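Local coordinates for exodeoxyribonuclease 10 (Escherichia coli, PDB 4FZX), which degrades single- and double-stranded DNA in the 3' to 5' direction, as a magnesium-dependent exonuclease of the DnaQ (DEDDh) family, at residues I16-S21 with H51-A56; H35-D40 with E65-H70; L2-T7 with A145-I150. All coordinates share one frame; numbering follows the deposited sequence.

Contact 1: residues I16-S21 with H51-A56; sequences IVEIAS and HRITEA
V17 and I53, the two residues with most surface buried between I16-S21 and H51-A56, meet methyl to methyl: V17 CG2 lies 3.8 Å from I53 CD1, the two side chains running alongside each other with opposed headings. The same valine methyl serves a second partner. It sits over one face of the H51 ring, offset toward the rim, 4.1 Å from the ring centroid and 24° off its normal, a CH-pi contact. V17 points its CB toward the facing segment, and CG2, the branch that stands between the backbone N and the carbonyl carbon, does the touching in both cases. E18 lies crosswise to I53, and the extended isoleucine end, CD1, reaches the carboxylate, 3.5 Å from E18 OE1. The polar partners of that carboxylate lie beyond the two segments: R135 forms a salt bridge with it, and the backbone N of A136 a hydrogen bond to OE1.

The histidine ring is fixed at both nitrogens. I53 N donates to H51 ND1 over 3.0 Å, tilted 16° out of the ring plane, while H51 NE2 is hydrogen-bonded to T9 O. The ND1 bond ties the ring to the isoleucine backbone, and both residues rest against the same V17 methyl. Besides meeting V17, H51 packs on a DNA phosphate. On the strand side, V17 and E18 both face E8, a classic beta bulge where strand 16-25 turns a corner beside strand 2-9 in the DnaQ-type exonuclease sheet.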
ATOM      1  N   ILE C  16      13.399 -36.940 -15.884  1.00 10.48           N
ATOM      2  CA  ILE C  16      12.462 -36.578 -16.932  1.00 10.40           C
ATOM      3  C   ILE C  16      11.991 -37.823 -17.647  1.00 10.81           C
ATOM      4  O   ILE C  16      12.820 -38.629 -18.100  1.00  9.91           O
ATOM      5  CB  ILE C  16      13.139 -35.690 -17.962  1.00 11.55           C
ATOM      6  CG1 ILE C  16      14.004 -34.636 -17.253  1.00 14.58           C
ATOM      7  CG2 ILE C  16      12.099 -35.087 -18.942  1.00  6.46           C
ATOM      8  CD1 ILE C  16      13.192 -33.652 -16.378  1.00 15.40           C
ATOM      9  N   VAL C  17      10.672 -37.985 -17.759  1.00  8.54           N
ATOM     10  CA  VAL C  17      10.112 -39.120 -18.493  1.00  8.03           C
ATOM     11  C   VAL C  17       9.375 -38.684 -19.741  1.00  8.49           C
ATOM     12  O   VAL C  17       9.178 -39.482 -20.661  1.00  9.72           O
ATOM     13  CB  VAL C  17       9.189 -40.006 -17.613  1.00  7.97           C
ATOM     14  CG1 VAL C  17       9.987 -40.603 -16.463  1.00 10.67           C
ATOM     15  CG2 VAL C  17       8.011 -39.197 -17.065  1.00  5.69           C
ATOM     16  N   GLU C  18       8.987 -37.413 -19.788  1.00  8.08           N
ATOM     17  CA  GLU C  18       8.373 -36.850 -20.987  1.00  8.14           C
ATOM     18  C   GLU C  18       8.608 -35.336 -21.057  1.00  8.37           C
ATOM     19  O   GLU C  18       8.553 -34.640 -20.053  1.00  7.83           O
ATOM     20  CB  GLU C  18       6.860 -37.139 -21.004  1.00  8.41           C
ATOM     21  CG  GLU C  18       6.228 -37.109 -22.404  1.00  8.90           C
ATOM     22  CD  GLU C  18       4.757 -37.533 -22.424  1.00 15.01           C
ATOM     23  OE1 GLU C  18       4.069 -37.424 -21.380  1.00 17.31           O
ATOM     24  OE2 GLU C  18       4.268 -37.929 -23.510  1.00 19.72           O
ATOM     25  N   ILE C  19       8.776 -34.824 -22.266  1.00  9.31           N
ATOM     26  CA  ILE C  19       8.750 -33.394 -22.484  1.00 10.29           C
ATOM     27  C   ILE C  19       7.960 -33.102 -23.751  1.00 11.45           C
ATOM     28  O   ILE C  19       7.891 -33.941 -24.674  1.00 13.38           O
ATOM     29  CB  ILE C  19      10.167 -32.843 -22.639  1.00 10.45           C
ATOM     30  CG1 ILE C  19      10.145 -31.310 -22.679  1.00 13.03           C
ATOM     31  CG2 ILE C  19      10.834 -33.429 -23.909  1.00 11.09           C
ATOM     32  CD1 ILE C  19      11.550 -30.665 -22.607  1.00 15.18           C
ATOM     33  N   ALA C  20       7.391 -31.907 -23.814  1.00 11.08           N
ATOM     34  CA  ALA C  20       6.595 -31.503 -24.965  1.00 10.44           C
ATOM     35  C   ALA C  20       6.534 -29.983 -25.045  1.00 10.91           C
ATOM     36  O   ALA C  20       6.802 -29.293 -24.049  1.00  8.50           O
ATOM     37  CB  ALA C  20       5.197 -32.076 -24.855  1.00 10.68           C
ATOM     38  N   SER C  21       6.148 -29.465 -26.214  1.00 10.00           N
ATOM     39  CA  SER C  21       5.883 -28.037 -26.370  1.00 11.59           C
ATOM     40  C   SER C  21       4.888 -27.727 -27.493  1.00 12.06           C
ATOM     41  O   SER C  21       4.710 -28.515 -28.424  1.00 12.55           O
ATOM     42  CB  SER C  21       7.190 -27.248 -26.588  1.00 11.54           C
ATOM     43  OG  SER C  21       7.713 -27.452 -27.887  1.00 13.32           O
ATOM     44  N   HIS C  51       1.174 -39.336 -13.964  1.00 11.56           N
ATOM     45  CA  HIS C  51       1.369 -39.265 -15.416  1.00 12.55           C
ATOM     46  C   HIS C  51       1.179 -40.604 -16.126  1.00 12.63           C
ATOM     47  O   HIS C  51       0.978 -40.640 -17.337  1.00 13.17           O
ATOM     48  CB  HIS C  51       2.716 -38.634 -15.783  1.00 10.81           C
ATOM     49  CG  HIS C  51       3.888 -39.326 -15.173  1.00 11.12           C
ATOM     50  ND1 HIS C  51       4.026 -40.698 -15.177  1.00  8.21           N
ATOM     51  CD2 HIS C  51       4.938 -38.843 -14.465  1.00  6.44           C
ATOM     52  CE1 HIS C  51       5.141 -41.024 -14.551  1.00  7.85           C
ATOM     53  NE2 HIS C  51       5.729 -39.914 -14.141  1.00  6.25           N
ATOM     54  N   ARG C  52       1.208 -41.689 -15.353  1.00 12.88           N
ATOM     55  CA  ARG C  52       0.928 -43.032 -15.851  1.00 14.22           C
ATOM     56  C   ARG C  52       1.873 -43.402 -16.979  1.00 14.75           C
ATOM     57  O   ARG C  52       1.476 -44.010 -17.983  1.00 15.39           O
ATOM     58  CB  ARG C  52      -0.525 -43.165 -16.289  1.00 14.28           C
ATOM     59  CG  ARG C  52      -1.502 -43.253 -15.126  1.00 18.17           C
ATOM     60  CD  ARG C  52      -2.923 -43.249 -15.626  1.00 25.10           C
ATOM     61  NE  ARG C  52      -3.439 -41.898 -15.778  1.00 30.88           N
ATOM     62  CZ  ARG C  52      -4.504 -41.586 -16.510  1.00 35.63           C
ATOM     63  NH1 ARG C  52      -5.130 -42.522 -17.215  1.00 35.89           N
ATOM     64  NH2 ARG C  52      -4.917 -40.328 -16.571  1.00 37.34           N
ATOM     65  N   ILE C  53       3.116 -42.974 -16.826  1.00 13.48           N
ATOM     66  CA  ILE C  53       4.182 -43.429 -17.672  1.00 12.19           C
ATOM     67  C   ILE C  53       4.991 -44.435 -16.892  1.00 12.31           C
ATOM     68  O   ILE C  53       5.491 -44.129 -15.805  1.00 11.14           O
ATOM     69  CB  ILE C  53       5.087 -42.247 -18.112  1.00 13.21           C
ATOM     70  CG1 ILE C  53       4.246 -41.218 -18.885  1.00 13.61           C
ATOM     71  CG2 ILE C  53       6.270 -42.766 -18.951  1.00 10.62           C
ATOM     72  CD1 ILE C  53       4.857 -39.829 -18.999  1.00 14.87           C
ATOM     73  N   THR C  54       5.072 -45.649 -17.426  1.00 12.32           N
ATOM     74  CA  THR C  54       5.697 -46.762 -16.738  1.00 12.42           C
ATOM     75  C   THR C  54       7.162 -46.814 -17.146  1.00 13.21           C
ATOM     76  O   THR C  54       7.560 -46.147 -18.086  1.00 11.38           O
ATOM     77  CB  THR C  54       5.044 -48.085 -17.162  1.00 13.73           C
ATOM     78  OG1 THR C  54       5.317 -48.308 -18.549  1.00  8.50           O
ATOM     79  CG2 THR C  54       3.510 -48.045 -16.943  1.00  9.27           C
ATOM     80  N   GLU C  55       7.949 -47.649 -16.464  1.00 14.48           N
ATOM     81  CA  GLU C  55       9.374 -47.776 -16.763  1.00 14.51           C
ATOM     82  C   GLU C  55       9.573 -48.416 -18.134  1.00 14.24           C
ATOM     83  O   GLU C  55      10.492 -48.044 -18.875  1.00 14.14           O
ATOM     84  CB  GLU C  55      10.087 -48.599 -15.681  1.00 15.48           C
ATOM     85  CG  GLU C  55      10.094 -47.935 -14.292  1.00 18.77           C
ATOM     86  CD  GLU C  55      11.278 -46.984 -14.087  1.00 24.26           C
ATOM     87  OE1 GLU C  55      12.044 -46.751 -15.061  1.00 21.67           O
ATOM     88  OE2 GLU C  55      11.439 -46.471 -12.948  1.00 21.92           O
ATOM     89  N   ALA C  56       8.691 -49.354 -18.485  1.00 12.25           N
ATOM     90  CA  ALA C  56       8.783 -50.011 -19.768  1.00 12.56           C
ATOM     91  C   ALA C  56       8.482 -49.050 -20.919  1.00 13.24           C
ATOM     92  O   ALA C  56       9.002 -49.216 -22.022  1.00 13.01           O
ATOM     93  CB  ALA C  56       7.881 -51.233 -19.830  1.00 11.78           C
TER

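Contact 2: residues H35-D40 with E65-H70; sequences HLVRPD and EDVIPH
H35 and V67 form the centre of this contact between H35-D40 and E65-H70. Both methyls of the valine lie along the histidine, CG1 against CB and CG, CG2 against CG and CD2, and their approach to the ring is oblique. V67 CG2 reaches H35 CD2 at 3.7 Å, and V67 CG1 stands 4.0 Å from H35 CB. V67 CG1 also reaches toward V37 CG2, 4.2 Å away, a looser apolar touch that extends the patch to the first residue past the end of strand 28-36. The far end of the imidazole, NE2 and CE1, meets a second ring, on the same side of its plane as V67. H35 NE2 comes to 3.8 Å from H70 ND1, with the two planes only 14° apart but slid so far that the rings barely overlap, their centroids 5.4 Å from each other.

What aims the first ring is partly its own torsion: CG stands anti to the carbonyl carbon (chi1 -64°), which carries the imidazole across V67 to H70. Its other nitrogen, ND1, is hydrogen-bonded to the hydroxyl of Y71, whose ring also meets that of H35 at a steep angle. H70 is brought to its place by the turn at the end of helix 64-67, where H70 N donates to V67 O over 3.1 Å. Behind the valine lies I19 of strand 16-25, and the backbone of H35 pairs with that same residue. Were H35 replaced by an alanine, the Y71 hydroxyl would probably lose this partner and a gap would open beside the V67 methyls and the H70 ring.

The chemistry is therefore mixed: dispersion between methyls and an imidazole gives way, toward the exposed H70, to a glancing ring pair, while the tyrosine bond restrains the histidine's rotation and satisfies ND1.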
ATOM      1  N   HIS C  35       8.407 -35.753 -26.691  1.00  8.90           N
ATOM      2  CA  HIS C  35       9.258 -36.919 -26.617  1.00 10.05           C
ATOM      3  C   HIS C  35       9.026 -37.580 -25.277  1.00 11.30           C
ATOM      4  O   HIS C  35       9.068 -36.901 -24.226  1.00 11.31           O
ATOM      5  CB  HIS C  35      10.739 -36.524 -26.703  1.00  9.37           C
ATOM      6  CG  HIS C  35      11.122 -35.898 -28.001  1.00 11.27           C
ATOM      7  ND1 HIS C  35      10.885 -34.569 -28.285  1.00  9.21           N
ATOM      8  CD2 HIS C  35      11.683 -36.430 -29.114  1.00  9.84           C
ATOM      9  CE1 HIS C  35      11.322 -34.301 -29.503  1.00 11.39           C
ATOM     10  NE2 HIS C  35      11.831 -35.407 -30.018  1.00 13.00           N
ATOM     11  N   LEU C  36       8.905 -38.907 -25.300  1.00  8.97           N
ATOM     12  CA  LEU C  36       9.172 -39.692 -24.112  1.00  9.54           C
ATOM     13  C   LEU C  36      10.670 -39.779 -23.893  1.00  9.54           C
ATOM     14  O   LEU C  36      11.440 -39.902 -24.849  1.00  9.85           O
ATOM     15  CB  LEU C  36       8.574 -41.092 -24.244  1.00  9.20           C
ATOM     16  CG  LEU C  36       7.060 -41.142 -24.078  1.00 10.52           C
ATOM     17  CD1 LEU C  36       6.467 -42.336 -24.849  1.00  8.53           C
ATOM     18  CD2 LEU C  36       6.713 -41.199 -22.590  1.00  7.94           C
ATOM     19  N   VAL C  37      11.066 -39.832 -22.631  1.00  9.11           N
ATOM     20  CA  VAL C  37      12.446 -39.647 -22.266  1.00 10.68           C
ATOM     21  C   VAL C  37      12.849 -40.680 -21.218  1.00 11.94           C
ATOM     22  O   VAL C  37      12.088 -40.956 -20.281  1.00 11.19           O
ATOM     23  CB  VAL C  37      12.673 -38.245 -21.669  1.00 11.25           C
ATOM     24  CG1 VAL C  37      14.094 -38.127 -21.094  1.00  6.34           C
ATOM     25  CG2 VAL C  37      12.400 -37.178 -22.707  1.00 10.60           C
ATOM     26  N   ARG C  38      14.046 -41.239 -21.378  1.00 10.98           N
ATOM     27  CA  ARG C  38      14.612 -42.123 -20.376  1.00 13.33           C
ATOM     28  C   ARG C  38      15.169 -41.329 -19.193  1.00 13.38           C
ATOM     29  O   ARG C  38      16.053 -40.520 -19.358  1.00 14.96           O
ATOM     30  CB  ARG C  38      15.713 -42.969 -20.998  1.00 13.45           C
ATOM     31  CG  ARG C  38      16.207 -44.107 -20.123  1.00 15.08           C
ATOM     32  CD  ARG C  38      17.317 -44.824 -20.842  1.00 20.77           C
ATOM     33  NE  ARG C  38      17.903 -45.901 -20.051  1.00 27.72           N
ATOM     34  CZ  ARG C  38      18.959 -46.612 -20.437  1.00 31.70           C
ATOM     35  NH1 ARG C  38      19.558 -46.346 -21.597  1.00 28.93           N
ATOM     36  NH2 ARG C  38      19.428 -47.582 -19.662  1.00 35.24           N
ATOM     37  N   PRO C  39      14.641 -41.562 -17.990  1.00 14.26           N
ATOM     38  CA  PRO C  39      15.013 -40.694 -16.876  1.00 14.62           C
ATOM     39  C   PRO C  39      16.358 -41.085 -16.257  1.00 15.38           C
ATOM     40  O   PRO C  39      16.832 -42.191 -16.465  1.00 14.20           O
ATOM     41  CB  PRO C  39      13.883 -40.931 -15.873  1.00 12.92           C
ATOM     42  CG  PRO C  39      13.470 -42.336 -16.134  1.00 13.09           C
ATOM     43  CD  PRO C  39      13.611 -42.548 -17.611  1.00 12.94           C
ATOM     44  N   ASP C  40      16.949 -40.180 -15.481  1.00 17.00           N
ATOM     45  CA  ASP C  40      18.240 -40.430 -14.860  1.00 18.57           C
ATOM     46  C   ASP C  40      18.071 -41.199 -13.540  1.00 19.29           C
ATOM     47  O   ASP C  40      19.022 -41.359 -12.779  1.00 20.68           O
ATOM     48  CB  ASP C  40      18.986 -39.105 -14.617  1.00 19.29           C
ATOM     49  CG  ASP C  40      18.217 -38.142 -13.693  1.00 22.56           C
ATOM     50  OD1 ASP C  40      17.125 -38.495 -13.202  1.00 24.92           O
ATOM     51  OD2 ASP C  40      18.707 -37.017 -13.463  1.00 28.81           O
ATOM     52  N   GLU C  65      19.318 -35.040 -22.428  1.00 14.67           N
ATOM     53  CA  GLU C  65      20.377 -34.328 -23.149  1.00 17.02           C
ATOM     54  C   GLU C  65      20.259 -34.506 -24.661  1.00 16.56           C
ATOM     55  O   GLU C  65      20.535 -33.584 -25.425  1.00 17.64           O
ATOM     56  CB  GLU C  65      21.753 -34.815 -22.680  1.00 16.48           C
ATOM     57  CG  GLU C  65      22.128 -34.338 -21.291  1.00 21.36           C
ATOM     58  CD  GLU C  65      21.516 -35.189 -20.170  1.00 31.63           C
ATOM     59  OE1 GLU C  65      21.559 -34.732 -18.996  1.00 31.93           O
ATOM     60  OE2 GLU C  65      20.995 -36.301 -20.459  1.00 29.01           O
ATOM     61  N   ASP C  66      19.827 -35.693 -25.074  1.00 17.28           N
ATOM     62  CA  ASP C  66      19.737 -36.067 -26.479  1.00 17.33           C
ATOM     63  C   ASP C  66      18.576 -35.346 -27.151  1.00 17.29           C
ATOM     64  O   ASP C  66      18.545 -35.197 -28.369  1.00 17.49           O
ATOM     65  CB  ASP C  66      19.514 -37.584 -26.603  1.00 18.84           C
ATOM     66  CG  ASP C  66      20.707 -38.409 -26.100  1.00 22.89           C
ATOM     67  OD1 ASP C  66      21.858 -37.916 -26.172  1.00 21.79           O
ATOM     68  OD2 ASP C  66      20.481 -39.576 -25.676  1.00 28.68           O
ATOM     69  N   VAL C  67      17.607 -34.926 -26.351  1.00 16.31           N
ATOM     70  CA  VAL C  67      16.282 -34.575 -26.854  1.00 16.16           C
ATOM     71  C   VAL C  67      16.058 -33.072 -26.684  1.00 14.14           C
ATOM     72  O   VAL C  67      15.472 -32.407 -27.548  1.00 13.62           O
ATOM     73  CB  VAL C  67      15.180 -35.443 -26.125  1.00 16.03           C
ATOM     74  CG1 VAL C  67      14.040 -34.612 -25.636  1.00 15.80           C
ATOM     75  CG2 VAL C  67      14.711 -36.601 -27.027  1.00 18.81           C
ATOM     76  N   ILE C  68      16.677 -32.513 -25.653  1.00 14.04           N
ATOM     77  CA  ILE C  68      16.469 -31.100 -25.321  1.00 13.94           C
ATOM     78  C   ILE C  68      16.810 -30.102 -26.444  1.00 14.19           C
ATOM     79  O   ILE C  68      16.092 -29.113 -26.619  1.00 14.19           O
ATOM     80  CB  ILE C  68      17.100 -30.698 -23.957  1.00 13.16           C
ATOM     81  CG1 ILE C  68      16.409 -29.454 -23.400  1.00 13.19           C
ATOM     82  CG2 ILE C  68      18.595 -30.490 -24.072  1.00 14.25           C
ATOM     83  CD1 ILE C  68      14.904 -29.632 -23.182  1.00 11.55           C
ATOM     84  N   PRO C  69      17.829 -30.409 -27.276  1.00 14.35           N
ATOM     85  CA  PRO C  69      18.171 -29.412 -28.306  1.00 15.71           C
ATOM     86  C   PRO C  69      17.055 -29.140 -29.312  1.00 15.07           C
ATOM     87  O   PRO C  69      16.987 -28.045 -29.852  1.00 16.32           O
ATOM     88  CB  PRO C  69      19.404 -30.014 -28.995  1.00 16.33           C
ATOM     89  CG  PRO C  69      19.977 -30.973 -27.959  1.00 16.32           C
ATOM     90  CD  PRO C  69      18.761 -31.549 -27.288  1.00 13.06           C
ATOM     91  N   HIS C  70      16.121 -30.073 -29.466  1.00 14.77           N
ATOM     92  CA  HIS C  70      14.981 -29.882 -30.380  1.00 13.77           C
ATOM     93  C   HIS C  70      14.022 -28.803 -29.921  1.00 12.87           C
ATOM     94  O   HIS C  70      13.242 -28.275 -30.712  1.00 12.70           O
ATOM     95  CB  HIS C  70      14.217 -31.189 -30.556  1.00 14.29           C
ATOM     96  CG  HIS C  70      15.044 -32.295 -31.128  1.00 15.27           C
ATOM     97  ND1 HIS C  70      15.138 -33.535 -30.537  1.00 16.70           N
ATOM     98  CD2 HIS C  70      15.840 -32.337 -32.224  1.00 14.52           C
ATOM     99  CE1 HIS C  70      15.959 -34.293 -31.239  1.00 16.03           C
ATOM    100  NE2 HIS C  70      16.399 -33.589 -32.268  1.00 17.25           N
TER

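Contact 3: residues L2-T7 with A145-I150; sequences LRIIDT and ALLIDI. With NA (sodium ion), chain G; NA (sodium ion), chain E.
L2 and I4 both direct their terminal CD1 methyls at one atom of the helix, L147 CD2, and each crosses the leucine side chain at a slant. I4 CD1 is the nearer at 3.8 Å; L2 CD1 stands at 4.1 Å. L147 (chi1 164°, CG trans to N) holds this branch out from the helix so that a single methyl serves two strand residues, two positions apart on the same face. The patch is wholly apolar and buried.

Farther along the same strand the chemistry changes completely. D6 spreads its carboxylate between two sodium ions: OD1 binds the ion of chain E at 2.4 Å, and OD2 makes a long bond of 2.9 Å to that of chain G. D6 OD1 also lies 3.0 Å from this chain G sodium. E8 and D139 complete the protein part of this metal site, where bound DNA phosphates also reach sodium. Magnesium is the natural cofactor.

Strand 2-9 is the middle strand of the five-stranded sheet, between strands 16-25 and 76-79, and helix 136-154 runs across its face. L2 continues the packing onto M151, I4 onto A144, and D6 onto A136 and C140, so one helix backs the strand from its start to the metal site.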
ATOM      1  N   LEU C   2       5.655 -17.533 -28.533  1.00 20.86           N
ATOM      2  CA  LEU C   2       5.954 -18.083 -27.227  1.00 18.23           C
ATOM      3  C   LEU C   2       5.916 -19.599 -27.283  1.00 16.40           C
ATOM      4  O   LEU C   2       5.015 -20.184 -27.890  1.00 16.61           O
ATOM      5  CB  LEU C   2       4.947 -17.554 -26.217  1.00 18.34           C
ATOM      6  CG  LEU C   2       4.837 -16.032 -26.303  1.00 20.76           C
ATOM      7  CD1 LEU C   2       3.386 -15.591 -26.422  1.00 23.29           C
ATOM      8  CD2 LEU C   2       5.500 -15.409 -25.095  1.00 22.50           C
ATOM      9  N   ARG C   3       6.940 -20.232 -26.736  1.00 13.01           N
ATOM     10  CA  ARG C   3       6.980 -21.680 -26.707  1.00 12.84           C
ATOM     11  C   ARG C   3       6.525 -22.206 -25.344  1.00 11.99           C
ATOM     12  O   ARG C   3       7.139 -21.915 -24.324  1.00 10.10           O
ATOM     13  CB  ARG C   3       8.371 -22.185 -27.039  1.00 12.81           C
ATOM     14  CG  ARG C   3       8.491 -23.682 -27.052  1.00 10.65           C
ATOM     15  CD  ARG C   3       9.650 -24.105 -27.904  1.00 12.28           C
ATOM     16  NE  ARG C   3       9.379 -23.817 -29.307  1.00 10.22           N
ATOM     17  CZ  ARG C   3      10.293 -23.842 -30.270  1.00 14.32           C
ATOM     18  NH1 ARG C   3      11.564 -24.132 -29.988  1.00 12.76           N
ATOM     19  NH2 ARG C   3       9.928 -23.602 -31.526  1.00 13.45           N
ATOM     20  N   ILE C   4       5.391 -22.895 -25.336  1.00 10.53           N
ATOM     21  CA  ILE C   4       4.873 -23.472 -24.116  1.00 12.12           C
ATOM     22  C   ILE C   4       5.546 -24.814 -23.925  1.00 12.45           C
ATOM     23  O   ILE C   4       5.661 -25.581 -24.876  1.00 12.71           O
ATOM     24  CB  ILE C   4       3.325 -23.667 -24.181  1.00 12.71           C
ATOM     25  CG1 ILE C   4       2.612 -22.314 -24.144  1.00 12.11           C
ATOM     26  CG2 ILE C   4       2.841 -24.578 -23.034  1.00 11.75           C
ATOM     27  CD1 ILE C   4       2.996 -21.383 -25.303  1.00 14.84           C
ATOM     28  N   ILE C   5       6.054 -25.051 -22.715  1.00 13.19           N
ATOM     29  CA  ILE C   5       6.794 -26.269 -22.376  1.00 14.26           C
ATOM     30  C   ILE C   5       6.093 -26.994 -21.229  1.00 13.82           C
ATOM     31  O   ILE C   5       5.640 -26.365 -20.271  1.00 11.31           O
ATOM     32  CB  ILE C   5       8.248 -25.944 -21.891  1.00 16.55           C
ATOM     33  CG1 ILE C   5       9.145 -25.584 -23.063  1.00 20.11           C
ATOM     34  CG2 ILE C   5       8.872 -27.173 -21.194  1.00 17.24           C
ATOM     35  CD1 ILE C   5      10.058 -26.724 -23.477  1.00 24.22           C
ATOM     36  N   ASP C   6       6.070 -28.322 -21.294  1.00 14.23           N
ATOM     37  CA  ASP C   6       5.714 -29.132 -20.137  1.00 14.48           C
ATOM     38  C   ASP C   6       6.594 -30.366 -20.030  1.00 15.04           C
ATOM     39  O   ASP C   6       7.013 -30.936 -21.038  1.00 14.54           O
ATOM     40  CB  ASP C   6       4.235 -29.537 -20.168  1.00 14.10           C
ATOM     41  CG  ASP C   6       3.797 -30.269 -18.895  1.00 15.64           C
ATOM     42  OD1 ASP C   6       3.615 -29.615 -17.851  1.00 17.85           O
ATOM     43  OD2 ASP C   6       3.620 -31.500 -18.939  1.00 17.24           O
ATOM     44  N   THR C   7       6.776 -30.816 -18.792  1.00 14.28           N
ATOM     45  CA  THR C   7       7.688 -31.892 -18.449  1.00 15.07           C
ATOM     46  C   THR C   7       6.981 -32.798 -17.424  1.00 12.72           C
ATOM     47  O   THR C   7       6.538 -32.331 -16.396  1.00 13.28           O
ATOM     48  CB  THR C   7       8.958 -31.305 -17.763  1.00 15.73           C
ATOM     49  OG1 THR C   7       9.700 -30.528 -18.713  1.00 21.10           O
ATOM     50  CG2 THR C   7       9.827 -32.391 -17.251  1.00 19.32           C
ATOM     51  N   ALA C 145      -3.746 -22.740 -24.103  1.00 12.26           N
ATOM     52  CA  ALA C 145      -5.095 -22.154 -24.055  1.00 12.94           C
ATOM     53  C   ALA C 145      -5.213 -21.143 -22.916  1.00 12.64           C
ATOM     54  O   ALA C 145      -5.799 -20.076 -23.073  1.00 14.22           O
ATOM     55  CB  ALA C 145      -6.176 -23.254 -23.924  1.00 12.28           C
ATOM     56  N   LEU C 146      -4.647 -21.481 -21.764  1.00 12.64           N
ATOM     57  CA  LEU C 146      -4.643 -20.571 -20.637  1.00 11.66           C
ATOM     58  C   LEU C 146      -3.859 -19.288 -20.937  1.00 12.01           C
ATOM     59  O   LEU C 146      -4.271 -18.200 -20.547  1.00 12.57           O
ATOM     60  CB  LEU C 146      -4.069 -21.259 -19.403  1.00 11.39           C
ATOM     61  CG  LEU C 146      -3.814 -20.350 -18.203  1.00 11.66           C
ATOM     62  CD1 LEU C 146      -5.112 -19.660 -17.731  1.00 11.02           C
ATOM     63  CD2 LEU C 146      -3.135 -21.118 -17.065  1.00 11.21           C
ATOM     64  N   LEU C 147      -2.739 -19.417 -21.639  1.00 11.53           N
ATOM     65  CA  LEU C 147      -1.893 -18.271 -21.924  1.00 11.83           C
ATOM     66  C   LEU C 147      -2.583 -17.334 -22.919  1.00 12.46           C
ATOM     67  O   LEU C 147      -2.563 -16.114 -22.759  1.00 13.06           O
ATOM     68  CB  LEU C 147      -0.537 -18.730 -22.474  1.00 11.56           C
ATOM     69  CG  LEU C 147       0.271 -17.622 -23.165  1.00 12.62           C
ATOM     70  CD1 LEU C 147       0.881 -16.639 -22.131  1.00  8.24           C
ATOM     71  CD2 LEU C 147       1.330 -18.206 -24.057  1.00  8.10           C
ATOM     72  N   ILE C 148      -3.265 -17.912 -23.898  1.00 13.09           N
ATOM     73  CA  ILE C 148      -3.992 -17.112 -24.879  1.00 13.33           C
ATOM     74  C   ILE C 148      -5.095 -16.316 -24.191  1.00 14.54           C
ATOM     75  O   ILE C 148      -5.253 -15.112 -24.433  1.00 14.83           O
ATOM     76  CB  ILE C 148      -4.584 -17.981 -26.030  1.00 12.91           C
ATOM     77  CG1 ILE C 148      -3.463 -18.484 -26.931  1.00 11.07           C
ATOM     78  CG2 ILE C 148      -5.604 -17.162 -26.863  1.00 13.29           C
ATOM     79  CD1 ILE C 148      -3.840 -19.651 -27.808  1.00 10.48           C
ATOM     80  N   ASP C 149      -5.810 -16.981 -23.286  1.00 15.02           N
ATOM     81  CA  ASP C 149      -6.841 -16.339 -22.467  1.00 13.98           C
ATOM     82  C   ASP C 149      -6.251 -15.196 -21.640  1.00 14.31           C
ATOM     83  O   ASP C 149      -6.788 -14.083 -21.624  1.00 14.72           O
ATOM     84  CB  ASP C 149      -7.497 -17.387 -21.561  1.00 13.57           C
ATOM     85  CG  ASP C 149      -8.511 -16.798 -20.600  1.00 17.26           C
ATOM     86  OD1 ASP C 149      -9.233 -15.850 -20.962  1.00 22.55           O
ATOM     87  OD2 ASP C 149      -8.631 -17.341 -19.485  1.00 25.27           O
ATOM     88  N   ILE C 150      -5.123 -15.458 -20.984  1.00 13.52           N
ATOM     89  CA  ILE C 150      -4.452 -14.428 -20.195  1.00 13.09           C
ATOM     90  C   ILE C 150      -4.111 -13.179 -21.040  1.00 14.22           C
ATOM     91  O   ILE C 150      -4.245 -12.050 -20.571  1.00 13.13           O
ATOM     92  CB  ILE C 150      -3.156 -14.979 -19.534  1.00 12.72           C
ATOM     93  CG1 ILE C 150      -3.495 -15.874 -18.344  1.00 10.70           C
ATOM     94  CG2 ILE C 150      -2.229 -13.836 -19.123  1.00 10.46           C
ATOM     95  CD1 ILE C 150      -2.306 -16.605 -17.775  1.00  8.59           C
TER
HETATM   96 NA    NA G 201       1.864 -31.732 -16.643  1.00 24.09          NA
HETATM   97 NA    NA E 101       3.962 -28.997 -15.536  1.00 25.51          NA
HETATM   98  O   HOH W   1       5.960 -29.760 -15.822  1.00 19.33           O
HETATM   99  O   HOH W   2       1.524 -28.444 -15.857  1.00 27.69           O
HETATM  100  O   HOH W   3       4.747 -26.797 -15.468  1.00 16.90           O
HETATM  101  O   HOH W   4       1.130 -33.429 -14.815  1.00 34.93           O

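In the fold
The three contacts share one sheet. Strand 16-25 of contact 1 lies between its partners: V17 O to V37 N and I19 O to H35 N, each 2.8 Å and probably hydrogen bonds, tie it to contact 2, while A20 N to D6 O, 3.0 Å, probably does the same with contact 3. Contacts 1 and 2 have centres 10 Å apart; the centre of contact 3 is about 19 Å and 21 Å from theirs. Contacts 1 and 2 are both nested within the chain loop that contact 3 closes. Contact 3 holds the metal ligand D6, the side chain of H51 in contact 1 comes within about 7 Å of a sodium ion, and that of V37 in contact 2 remains about 13 Å away.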